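Local coordinates for tyrosine-protein phosphatase YwqE (PDB 3QY7) that removes phosphate from tyrosine residues of phosphorylated proteins such as YwqD, YwqF and Ssb, as a manganese-dependent phosphatase of the PHP-like TIM-barrel type, at residues D3-L9 / T36-H42; N50-R56 / L76-E80; R181-L187 / Q240-K246; A158-S164 / L187-S193. All blocks are in the same frame, centred on the assembly; numbering follows the deposited sequence.

Contact 1 of 4, residues D3-L9 / T36-H42; sequences DIHCHIL and TIIATPH. With FE (Fe (III) ion), chain C.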
# COMPACT_ATOMS: atom_id res chain seq x y z
N ASP A 3 5.56 -4.26 -5.65
CA ASP A 3 4.20 -4.07 -5.13
C ASP A 3 4.33 -3.84 -3.63
O ASP A 3 4.84 -4.70 -2.92
CB ASP A 3 3.38 -5.33 -5.42
CG ASP A 3 1.90 -5.16 -5.12
OD1 ASP A 3 1.39 -4.03 -5.23
OD2 ASP A 3 1.25 -6.18 -4.78
N ILE A 4 3.91 -2.66 -3.16
CA ILE A 4 4.18 -2.26 -1.77
C ILE A 4 3.07 -2.57 -0.76
O ILE A 4 3.20 -2.24 0.42
CB ILE A 4 4.59 -0.77 -1.64
CG1 ILE A 4 3.43 0.19 -1.96
CG2 ILE A 4 5.80 -0.49 -2.51
CD1 ILE A 4 3.58 1.54 -1.24
N HIS A 5 1.96 -3.14 -1.24
CA HIS A 5 0.79 -3.43 -0.39
C HIS A 5 0.12 -4.68 -0.94
O HIS A 5 -0.38 -4.67 -2.06
CB HIS A 5 -0.15 -2.21 -0.41
CG HIS A 5 -1.38 -2.34 0.45
ND1 HIS A 5 -2.13 -1.23 0.79
CD2 HIS A 5 -1.97 -3.39 1.05
CE1 HIS A 5 -3.16 -1.61 1.54
NE2 HIS A 5 -3.08 -2.91 1.72
N CYS A 6 0.14 -5.77 -0.18
CA CYS A 6 -0.32 -7.06 -0.70
C CYS A 6 -0.56 -8.04 0.44
O CYS A 6 0.24 -8.14 1.38
CB CYS A 6 0.72 -7.63 -1.66
SG CYS A 6 0.11 -8.99 -2.66
N HIS A 7 -1.67 -8.77 0.37
CA HIS A 7 -2.03 -9.69 1.42
C HIS A 7 -1.82 -11.11 0.94
O HIS A 7 -2.73 -11.95 0.90
CB HIS A 7 -3.46 -9.39 1.88
CG HIS A 7 -3.61 -7.99 2.39
ND1 HIS A 7 -3.53 -7.69 3.74
CD2 HIS A 7 -3.76 -6.81 1.75
CE1 HIS A 7 -3.67 -6.39 3.89
NE2 HIS A 7 -3.80 -5.83 2.70
N ILE A 8 -0.56 -11.38 0.57
CA ILE A 8 -0.14 -12.66 0.02
C ILE A 8 0.25 -13.69 1.09
O ILE A 8 0.22 -14.89 0.82
CB ILE A 8 1.00 -12.49 -1.03
CG1 ILE A 8 1.17 -13.76 -1.88
CG2 ILE A 8 2.32 -12.10 -0.35
CD1 ILE A 8 2.06 -13.53 -3.11
N LEU A 9 0.62 -13.24 2.29
CA LEU A 9 0.96 -14.18 3.36
C LEU A 9 -0.28 -14.96 3.81
O LEU A 9 -1.34 -14.36 4.01
CB LEU A 9 1.63 -13.48 4.54
CG LEU A 9 2.99 -12.85 4.23
CD1 LEU A 9 3.57 -12.14 5.45
CD2 LEU A 9 4.00 -13.85 3.63
N THR A 36 8.87 -8.28 -7.00
CA THR A 36 9.11 -8.09 -5.58
C THR A 36 7.81 -7.62 -4.95
O THR A 36 7.20 -6.68 -5.45
CB THR A 36 10.20 -7.05 -5.33
OG1 THR A 36 11.37 -7.37 -6.12
CG2 THR A 36 10.57 -6.99 -3.85
N ILE A 37 7.40 -8.27 -3.85
CA ILE A 37 6.21 -7.87 -3.11
C ILE A 37 6.60 -7.57 -1.69
O ILE A 37 7.28 -8.37 -1.05
CB ILE A 37 5.12 -8.98 -3.12
CG1 ILE A 37 4.54 -9.11 -4.53
CG2 ILE A 37 4.03 -8.65 -2.07
CD1 ILE A 37 3.51 -10.21 -4.72
N ILE A 38 6.18 -6.42 -1.18
CA ILE A 38 6.26 -6.22 0.26
C ILE A 38 4.95 -6.74 0.84
O ILE A 38 3.88 -6.16 0.61
CB ILE A 38 6.48 -4.75 0.65
CG1 ILE A 38 7.70 -4.19 -0.07
CG2 ILE A 38 6.63 -4.64 2.16
CD1 ILE A 38 7.93 -2.65 0.19
N ALA A 39 5.02 -7.85 1.56
CA ALA A 39 3.80 -8.39 2.20
C ALA A 39 3.40 -7.45 3.30
O ALA A 39 4.24 -7.00 4.08
CB ALA A 39 4.04 -9.76 2.74
N THR A 40 2.10 -7.10 3.33
CA THR A 40 1.60 -6.15 4.32
C THR A 40 0.36 -6.71 5.03
O THR A 40 -0.73 -6.13 4.89
CB THR A 40 1.25 -4.80 3.70
OG1 THR A 40 0.30 -4.99 2.64
CG2 THR A 40 2.49 -4.14 3.13
N PRO A 41 0.53 -7.83 5.76
CA PRO A 41 -0.60 -8.36 6.52
C PRO A 41 -1.09 -7.32 7.52
O PRO A 41 -0.29 -6.51 8.01
CB PRO A 41 -0.01 -9.55 7.26
CG PRO A 41 1.46 -9.27 7.36
CD PRO A 41 1.79 -8.55 6.08
N HIS A 42 -2.39 -7.33 7.83
CA HIS A 42 -2.88 -6.44 8.85
C HIS A 42 -2.15 -6.76 10.15
O HIS A 42 -1.90 -7.85 10.41
CB HIS A 42 -4.43 -6.53 9.04
CG HIS A 42 -5.22 -6.08 7.85
ND1 HIS A 42 -5.59 -4.78 7.64
CD2 HIS A 42 -5.71 -6.78 6.81
CE1 HIS A 42 -6.24 -4.69 6.50
NE2 HIS A 42 -6.32 -5.89 5.97
FE FE C . -4.78 -3.95 2.47
O HOH W 1 -5.96 -2.50 2.33
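D3 and I37 pair in parallel register, with D3 N hydrogen-bonded to T36 O and D3 O receiving I38 N at 2.8 Å, before the two chains leave the strands as adjoining loops at the mouth of the barrel. There T40 takes over from the sheet and grips C6 twice: its backbone N donates to C6 O in an almost straight bond (177°), and its OG1 accepts C6 N at 2.9 Å. With chi1 at 56°, OG1 sits between the backbone N and carbonyl carbon of T40, which turns the hydroxyl toward the metal-binding loop. T40 OG1 lies 4.2 Å above one face of the H7 ring, offset toward the rim, and comes to 3.2 Å from H5 CD2. H5 and H7 each bind the iron(III) ion through NE2 at 2.1 Å; E80 and D194 complete the protein ligands. The ring of H42, a ligand of the neighbouring magnesium, runs near parallel to that of H7 (25°) but is slid aside, so they barely overlap. Away from the metal the packing is apolar. C6 CB presses on I37 CG2 at 3.5 Å, tighter than usual for two carbons, the I8 and I37 side chains cross at about a right angle, CD1 against CD1, and L9 rests on A39 CB. Behind the iron ligands, D13 holds H7 ND1 and Q161 holds H5 ND1. With both rings fixed from the rear and T40 tying down the backbone between them, the two NE2 atoms are presented to the metal in a set geometry, and the acceptors behind them probably increase their electron donation.

Contact 2 of 4, residues N50-R56 / L76-E80; sequences NEPAAVR and LPGQE. With FE (Fe (III) ion), chain C; FE (Fe (III) ion), chain B.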
# COMPACT_ATOMS: atom_id res chain seq x y z
N ASN A 50 -0.52 -10.19 14.37
CA ASN A 50 0.53 -10.71 13.50
C ASN A 50 1.79 -9.96 13.85
O ASN A 50 2.08 -8.91 13.26
CB ASN A 50 0.15 -10.49 12.03
CG ASN A 50 -1.09 -11.26 11.62
OD1 ASN A 50 -2.01 -10.69 11.03
ND2 ASN A 50 -1.13 -12.54 11.91
N GLU A 51 2.51 -10.48 14.84
CA GLU A 51 3.70 -9.81 15.38
C GLU A 51 4.78 -9.78 14.32
O GLU A 51 4.77 -10.64 13.43
CB GLU A 51 4.25 -10.54 16.61
CG GLU A 51 3.24 -10.86 17.73
CD GLU A 51 2.82 -9.63 18.53
OE1 GLU A 51 2.04 -8.80 18.00
OE2 GLU A 51 3.24 -9.52 19.70
N PRO A 52 5.71 -8.81 14.41
CA PRO A 52 6.80 -8.70 13.44
C PRO A 52 7.59 -10.00 13.21
O PRO A 52 7.83 -10.37 12.06
CB PRO A 52 7.68 -7.61 14.03
CG PRO A 52 6.68 -6.70 14.71
CD PRO A 52 5.68 -7.66 15.33
N ALA A 53 7.95 -10.72 14.28
CA ALA A 53 8.64 -12.01 14.11
C ALA A 53 7.86 -12.99 13.23
O ALA A 53 8.45 -13.66 12.39
CB ALA A 53 8.97 -12.65 15.48
N ALA A 54 6.55 -13.09 13.45
CA ALA A 54 5.70 -14.01 12.71
C ALA A 54 5.59 -13.61 11.24
O ALA A 54 5.53 -14.47 10.37
CB ALA A 54 4.32 -14.09 13.35
N VAL A 55 5.53 -12.30 10.99
CA VAL A 55 5.49 -11.80 9.61
C VAL A 55 6.80 -12.13 8.87
O VAL A 55 6.76 -12.59 7.74
CB VAL A 55 5.20 -10.29 9.55
CG1 VAL A 55 5.27 -9.79 8.08
CG2 VAL A 55 3.83 -9.99 10.13
N ARG A 56 7.93 -11.92 9.53
CA ARG A 56 9.23 -12.22 8.93
C ARG A 56 9.34 -13.69 8.64
O ARG A 56 9.78 -14.10 7.55
CB ARG A 56 10.37 -11.79 9.84
CG ARG A 56 10.43 -10.32 10.08
CD ARG A 56 11.66 -10.02 10.88
NE ARG A 56 11.70 -8.64 11.36
CZ ARG A 56 12.01 -7.58 10.62
NH1 ARG A 56 12.04 -6.38 11.18
NH2 ARG A 56 12.31 -7.70 9.31
N LEU A 76 9.10 -9.54 0.75
CA LEU A 76 9.74 -8.82 1.84
C LEU A 76 8.72 -8.49 2.95
O LEU A 76 7.51 -8.45 2.70
CB LEU A 76 10.40 -7.55 1.31
CG LEU A 76 11.58 -7.85 0.38
CD1 LEU A 76 11.98 -6.59 -0.34
CD2 LEU A 76 12.75 -8.43 1.18
N PRO A 77 9.20 -8.24 4.18
CA PRO A 77 8.27 -8.05 5.29
C PRO A 77 7.73 -6.62 5.40
O PRO A 77 8.41 -5.66 5.03
CB PRO A 77 9.12 -8.42 6.51
CG PRO A 77 10.49 -7.97 6.12
CD PRO A 77 10.60 -8.29 4.64
N GLY A 78 6.50 -6.51 5.94
CA GLY A 78 5.83 -5.24 6.19
C GLY A 78 4.52 -5.53 6.91
O GLY A 78 4.26 -6.66 7.29
N GLN A 79 3.72 -4.49 7.09
CA GLN A 79 2.39 -4.61 7.71
C GLN A 79 1.50 -3.51 7.17
O GLN A 79 1.96 -2.43 6.81
CB GLN A 79 2.49 -4.42 9.24
CG GLN A 79 2.84 -5.66 10.02
CD GLN A 79 2.95 -5.37 11.51
OE1 GLN A 79 3.29 -4.26 11.92
NE2 GLN A 79 2.68 -6.39 12.32
N GLU A 80 0.19 -3.79 7.13
CA GLU A 80 -0.78 -2.72 6.97
C GLU A 80 -1.29 -2.42 8.38
O GLU A 80 -1.84 -3.30 9.06
CB GLU A 80 -1.94 -3.15 6.06
CG GLU A 80 -2.99 -2.00 5.90
CD GLU A 80 -4.15 -2.34 5.00
OE1 GLU A 80 -4.20 -3.45 4.48
OE2 GLU A 80 -5.01 -1.47 4.80
FE FE C . -4.78 -3.95 2.47
FE FE B . -6.91 -1.60 3.91
O HOH W 2 -8.97 -1.97 3.15
O HOH W 1 -5.96 -2.50 2.33
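V55 points from the first turn of helix 52-68 at the loop after strand 74-76, and its CG1 comes to 3.4 Å from G78 O, in the close-packed part of the contact. The branch reaches there because CG1 stands opposite the backbone N (chi1 176°), turned toward G78 O; the distance from V55 CG1 to P77 CB is a looser 4.4 Å. Beside it, the extended side chain of Q79 runs up to the start of the helix, where NE2 meets N50 O at 2.8 Å. The N-H points well off the line to the acceptor (119°), making this a weak bond; the other end of the amide, OE1, is held by L97 N. The outer side is different: R56 is partly exposed, and its guanidinium NH2 passes obliquely by P77 CG at 3.7 Å. Its charge is answered by D101, which forms a salt bridge with NH1. E80, at the far end of the loop, stays clear of the helix and turns inward to the metals. Its fully extended side chain delivers a bridging carboxylate, OE1 to one iron(III) ion and OE2 to the other at 2.1 Å, with water 1 bound to both ions between them. E108 and H136 complete the protein ligands of the second iron. The helix thus meets the loop through one valine, one weak amide bond and an arginine at the margin, whereas the carboxylate is fixed by the metals themselves; sharing its negative charge between two cations probably offsets part of their mutual repulsion.

Contact 3 of 4, residues R181-L187 / Q240-K246; sequences RLVEANL and QPPQPVK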
# COMPACT_ATOMS: atom_id res chain seq x y z
N ARG A 181 -8.92 11.78 -10.07
CA ARG A 181 -8.90 13.11 -9.45
C ARG A 181 -7.73 13.25 -8.49
O ARG A 181 -6.98 14.23 -8.57
CB ARG A 181 -10.24 13.43 -8.76
CG ARG A 181 -11.36 13.72 -9.76
CD ARG A 181 -12.73 13.70 -9.11
NE ARG A 181 -12.92 14.76 -8.12
CZ ARG A 181 -13.79 14.70 -7.12
NH1 ARG A 181 -14.56 13.63 -6.96
NH2 ARG A 181 -13.89 15.70 -6.27
N LEU A 182 -7.56 12.26 -7.61
CA LEU A 182 -6.45 12.28 -6.63
C LEU A 182 -5.08 12.24 -7.31
O LEU A 182 -4.16 12.97 -6.92
CB LEU A 182 -6.61 11.13 -5.63
CG LEU A 182 -7.88 11.08 -4.77
CD1 LEU A 182 -7.88 9.96 -3.73
CD2 LEU A 182 -8.16 12.46 -4.12
N VAL A 183 -4.94 11.39 -8.33
CA VAL A 183 -3.68 11.31 -9.07
C VAL A 183 -3.34 12.65 -9.75
O VAL A 183 -2.21 13.12 -9.66
CB VAL A 183 -3.66 10.16 -10.12
CG1 VAL A 183 -2.37 10.23 -10.92
CG2 VAL A 183 -3.78 8.77 -9.43
N GLU A 184 -4.32 13.24 -10.42
CA GLU A 184 -4.16 14.54 -11.07
C GLU A 184 -3.65 15.63 -10.12
O GLU A 184 -2.82 16.46 -10.50
CB GLU A 184 -5.51 14.99 -11.64
CG GLU A 184 -5.38 16.13 -12.60
CD GLU A 184 -6.71 16.57 -13.16
OE1 GLU A 184 -7.34 17.47 -12.56
OE2 GLU A 184 -7.11 16.03 -14.20
N ALA A 185 -4.17 15.61 -8.90
CA ALA A 185 -3.84 16.60 -7.87
C ALA A 185 -2.49 16.35 -7.18
O ALA A 185 -2.13 17.04 -6.21
CB ALA A 185 -4.94 16.64 -6.83
N ASN A 186 -1.74 15.36 -7.69
CA ASN A 186 -0.41 15.01 -7.14
C ASN A 186 -0.45 14.51 -5.70
O ASN A 186 0.51 14.66 -4.95
CB ASN A 186 0.58 16.17 -7.28
CG ASN A 186 0.88 16.52 -8.73
OD1 ASN A 186 0.99 17.70 -9.09
ND2 ASN A 186 1.02 15.50 -9.56
N LEU A 187 -1.57 13.91 -5.30
CA LEU A 187 -1.76 13.46 -3.93
C LEU A 187 -1.43 11.99 -3.72
O LEU A 187 -1.46 11.50 -2.59
CB LEU A 187 -3.20 13.73 -3.48
CG LEU A 187 -3.64 15.19 -3.45
CD1 LEU A 187 -5.03 15.23 -2.85
CD2 LEU A 187 -2.68 16.09 -2.66
N GLN A 240 5.30 15.68 -6.63
CA GLN A 240 4.93 16.89 -7.35
C GLN A 240 4.11 17.77 -6.38
O GLN A 240 3.57 17.26 -5.38
CB GLN A 240 4.15 16.55 -8.63
CG GLN A 240 4.94 15.75 -9.68
CD GLN A 240 6.12 16.49 -10.29
OE1 GLN A 240 7.18 15.90 -10.52
NE2 GLN A 240 5.95 17.78 -10.55
N PRO A 241 4.02 19.09 -6.66
CA PRO A 241 3.33 19.95 -5.71
C PRO A 241 1.87 19.54 -5.54
O PRO A 241 1.13 19.47 -6.54
CB PRO A 241 3.45 21.35 -6.33
CG PRO A 241 4.54 21.26 -7.34
CD PRO A 241 4.49 19.84 -7.84
N PRO A 242 1.45 19.24 -4.30
CA PRO A 242 0.08 18.82 -4.06
C PRO A 242 -0.91 19.94 -4.37
O PRO A 242 -0.57 21.13 -4.24
CB PRO A 242 0.05 18.50 -2.56
CG PRO A 242 1.22 19.20 -1.99
CD PRO A 242 2.26 19.24 -3.06
N GLN A 243 -2.10 19.55 -4.80
CA GLN A 243 -3.12 20.51 -5.20
C GLN A 243 -4.43 20.20 -4.50
O GLN A 243 -4.74 19.04 -4.25
CB GLN A 243 -3.29 20.52 -6.72
CG GLN A 243 -1.99 20.69 -7.53
CD GLN A 243 -1.33 22.06 -7.38
OE1 GLN A 243 -1.95 23.03 -6.91
NE2 GLN A 243 -0.06 22.15 -7.79
N PRO A 244 -5.19 21.25 -4.13
CA PRO A 244 -6.50 20.95 -3.58
C PRO A 244 -7.40 20.28 -4.62
O PRO A 244 -7.26 20.52 -5.83
CB PRO A 244 -7.05 22.34 -3.22
CG PRO A 244 -5.84 23.09 -2.85
CD PRO A 244 -4.79 22.63 -3.83
N VAL A 245 -8.27 19.46 -4.14
CA VAL A 245 -9.27 18.84 -4.95
C VAL A 245 -10.58 19.17 -4.26
O VAL A 245 -10.67 19.17 -3.07
CB VAL A 245 -9.04 17.34 -5.13
CG1 VAL A 245 -8.04 16.79 -4.25
CG2 VAL A 245 -10.26 16.50 -5.23
N LYS A 246 -11.57 19.46 -5.05
CA LYS A 246 -12.85 19.97 -4.62
C LYS A 246 -13.84 18.87 -4.69
O LYS A 246 -13.53 17.89 -5.29
CB LYS A 246 -13.32 20.90 -5.72
CG LYS A 246 -13.73 19.99 -6.88
CD LYS A 246 -13.96 20.60 -8.24
CE LYS A 246 -15.03 19.78 -8.94
NZ LYS A 246 -14.99 19.91 -10.36
O HOH W 3 2.93 15.45 -3.26
O HOH W 4 3.12 13.94 -5.88
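A positive phi at N186 (63°) turns the chain back at the end of helix 173-184 and brings A185 O, the N186 side chain and L187 against the extended, proline-rich tail 240-246. This is a Schellman motif with N186 as its C-prime residue: L187 N returns to L182 O, and N186 N to V183 O. The turn presents A185 O to the tail, where it accepts Q243 N at 2.9 Å, with P242 CA close to the same oxygen. L187 CG lies opposite its own carbonyl carbon (chi1 -62°), which places it beside the tail, where the two methyls reach it. The L187 and P242 side chains cross at about a right angle, with L187 CD2 3.6 Å from P242 CB, and L187 CD1 touches V245 CG1 at 3.7 Å. V245 CG1 also touches A185 CB and, more loosely, L182 CD2, while P147 adds a further wall. At the upstream end of the tail the N186 amide lies against Q240 CB, the two amide planes about 60° apart. Water 3 lies within hydrogen-bonding distance of N186 O and Q240 O; water 4, also near N186 O, accepts from Q240 N. The tail thus lies across the C-terminal end of the helix on the outer layer of the TIM barrel, where L182 and L187 also pack on L150 of helix 148-155. At its downstream end R181, its chain bent at chi3, brings the edge of its guanidinium to the last carbonyl of the segment; NH2 and K246 O are modelled only 2.4 Å apart, so the detail of this bond is doubtful.

Contact 4 of 4, residues A158-S164 / L187-S193; sequences AASQITS and LIHFVAS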
# COMPACT_ATOMS: atom_id res chain seq x y z
N ALA A 158 2.78 13.71 4.36
CA ALA A 158 2.33 12.33 4.19
C ALA A 158 2.42 11.96 2.73
O ALA A 158 2.31 12.81 1.84
CB ALA A 158 0.90 12.18 4.67
N ALA A 159 2.66 10.68 2.49
CA ALA A 159 2.49 10.12 1.14
C ALA A 159 1.23 9.28 1.12
O ALA A 159 0.67 8.94 2.16
CB ALA A 159 3.71 9.25 0.79
N SER A 160 0.77 8.91 -0.08
CA SER A 160 -0.35 7.96 -0.15
C SER A 160 -0.22 6.97 -1.31
O SER A 160 0.49 7.22 -2.29
CB SER A 160 -1.71 8.68 -0.17
OG SER A 160 -2.08 9.11 -1.47
N GLN A 161 -0.95 5.87 -1.18
CA GLN A 161 -0.88 4.76 -2.12
C GLN A 161 -2.29 4.41 -2.58
O GLN A 161 -3.17 4.07 -1.78
CB GLN A 161 -0.19 3.56 -1.43
CG GLN A 161 -0.45 2.21 -2.11
CD GLN A 161 -1.61 1.46 -1.49
OE1 GLN A 161 -1.71 1.36 -0.27
NE2 GLN A 161 -2.47 0.88 -2.34
N ILE A 162 -2.48 4.51 -3.90
CA ILE A 162 -3.74 4.18 -4.54
C ILE A 162 -3.75 2.71 -4.92
O ILE A 162 -2.70 2.09 -5.11
CB ILE A 162 -3.99 5.08 -5.77
CG1 ILE A 162 -5.48 5.11 -6.13
CG2 ILE A 162 -3.09 4.71 -6.98
CD1 ILE A 162 -5.96 6.50 -6.33
N THR A 163 -4.95 2.14 -5.01
CA THR A 163 -5.10 0.72 -5.36
C THR A 163 -5.19 0.56 -6.87
O THR A 163 -5.94 1.28 -7.52
CB THR A 163 -6.40 0.12 -4.76
OG1 THR A 163 -6.56 0.57 -3.40
CG2 THR A 163 -6.36 -1.39 -4.78
N SER A 164 -4.42 -0.39 -7.43
CA SER A 164 -4.48 -0.68 -8.87
C SER A 164 -5.90 -0.94 -9.28
O SER A 164 -6.36 -0.36 -10.26
CB SER A 164 -3.60 -1.87 -9.26
OG SER A 164 -2.22 -1.62 -9.02
N LEU A 187 -1.57 13.91 -5.30
CA LEU A 187 -1.76 13.46 -3.93
C LEU A 187 -1.43 11.99 -3.72
O LEU A 187 -1.46 11.50 -2.59
CB LEU A 187 -3.20 13.73 -3.48
CG LEU A 187 -3.64 15.19 -3.45
CD1 LEU A 187 -5.03 15.23 -2.85
CD2 LEU A 187 -2.68 16.09 -2.66
N ILE A 188 -1.12 11.31 -4.82
CA ILE A 188 -0.81 9.88 -4.82
C ILE A 188 0.66 9.70 -5.20
O ILE A 188 1.14 10.35 -6.13
CB ILE A 188 -1.68 9.15 -5.88
CG1 ILE A 188 -3.18 9.33 -5.59
CG2 ILE A 188 -1.30 7.66 -6.03
CD1 ILE A 188 -3.69 8.87 -4.21
N HIS A 189 1.35 8.80 -4.50
CA HIS A 189 2.79 8.59 -4.71
C HIS A 189 3.16 7.18 -5.12
O HIS A 189 4.25 6.97 -5.62
CB HIS A 189 3.55 9.05 -3.47
CG HIS A 189 3.18 10.44 -3.07
ND1 HIS A 189 2.14 10.69 -2.20
CD2 HIS A 189 3.63 11.64 -3.49
CE1 HIS A 189 1.99 12.00 -2.07
NE2 HIS A 189 2.88 12.60 -2.85
N PHE A 190 2.24 6.23 -4.92
CA PHE A 190 2.44 4.81 -5.24
C PHE A 190 1.15 4.22 -5.80
O PHE A 190 0.05 4.67 -5.46
CB PHE A 190 2.78 3.99 -3.98
CG PHE A 190 3.89 4.53 -3.15
CD1 PHE A 190 5.22 4.25 -3.45
CD2 PHE A 190 3.60 5.28 -2.00
CE1 PHE A 190 6.26 4.73 -2.66
CE2 PHE A 190 4.64 5.77 -1.19
CZ PHE A 190 5.96 5.49 -1.51
N VAL A 191 1.28 3.19 -6.63
CA VAL A 191 0.15 2.36 -7.02
C VAL A 191 0.49 0.94 -6.58
O VAL A 191 1.62 0.46 -6.78
CB VAL A 191 -0.08 2.39 -8.55
CG1 VAL A 191 -1.39 1.69 -8.89
CG2 VAL A 191 -0.06 3.82 -9.10
N ALA A 192 -0.46 0.27 -5.92
CA ALA A 192 -0.20 -1.07 -5.42
C ALA A 192 -1.46 -1.91 -5.46
O ALA A 192 -2.58 -1.38 -5.51
CB ALA A 192 0.39 -1.02 -3.98
N SER A 193 -1.27 -3.23 -5.43
CA SER A 193 -2.38 -4.17 -5.62
C SER A 193 -3.39 -4.23 -4.50
O SER A 193 -4.59 -4.33 -4.76
CB SER A 193 -1.86 -5.59 -5.87
OG SER A 193 -1.31 -6.16 -4.68
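I162 and I188 cross at about a right angle, CG2 of one against CG2 of the other at 3.6 Å, on the helix-facing side of two neighbouring parallel strands of the TIM barrel, 159-163 and 190-192. Helix 173-184, in the connection between the strands, lies over this face in a beta-alpha-beta crossover: I188 packs on L182 and V183, I162 on S179. V191 continues the row, its CG2 touching I162 CG2 and its CG1 reaching S164 OG. The opposite face carries Q161, F190 and A192. There the Q161 side chain runs across that of F190, its amide plane 48° from the ring, CB against CB at 3.9 Å. Chi1 sets Q161 CG beside A192 CB, and the bend at chi2 turns the amide so that NE2 bonds weakly to I162 O; the polar end of Q161 also serves the iron site through H5. Between the faces, backbone bonds alternate in parallel register, I162 N to F190 O and A192 N to I162 O, both 3.0 Å. Near the start of the strands side chains join the backbone pairing. H189 turns its ring edge to the backbone, so that ND1 takes S160 N at 3.1 Å, within 13° of the ring plane. S160 O receives H189 N and, weakly, F190 N. S160 OG, between its own backbone N and carbonyl carbon (chi1 83°), donates to L187 O at 2.7 Å.

Along the chain, contact 1 closes before contact 2 opens, and contacts 3 and 4 follow, crossing in sequence and sharing L187. Contacts 1 and 2, with centres 10 Å apart, adjoin through strands 36-38 and 74-76, and meet again at one iron, to which H7 and E80 both bind. Contacts 4 and 1 have centres about 14 Å apart, where the barrel returns to its first strand and S193 bonds to D3. Contact 3 sits outside, its centre about 26 Å from that of contact 1 and 32 Å from that of contact 2, joined to contact 4 by helix 173-184. The metal ligands are thus gathered from along the whole barrel sequence, while the C-terminal tail is fastened far from them.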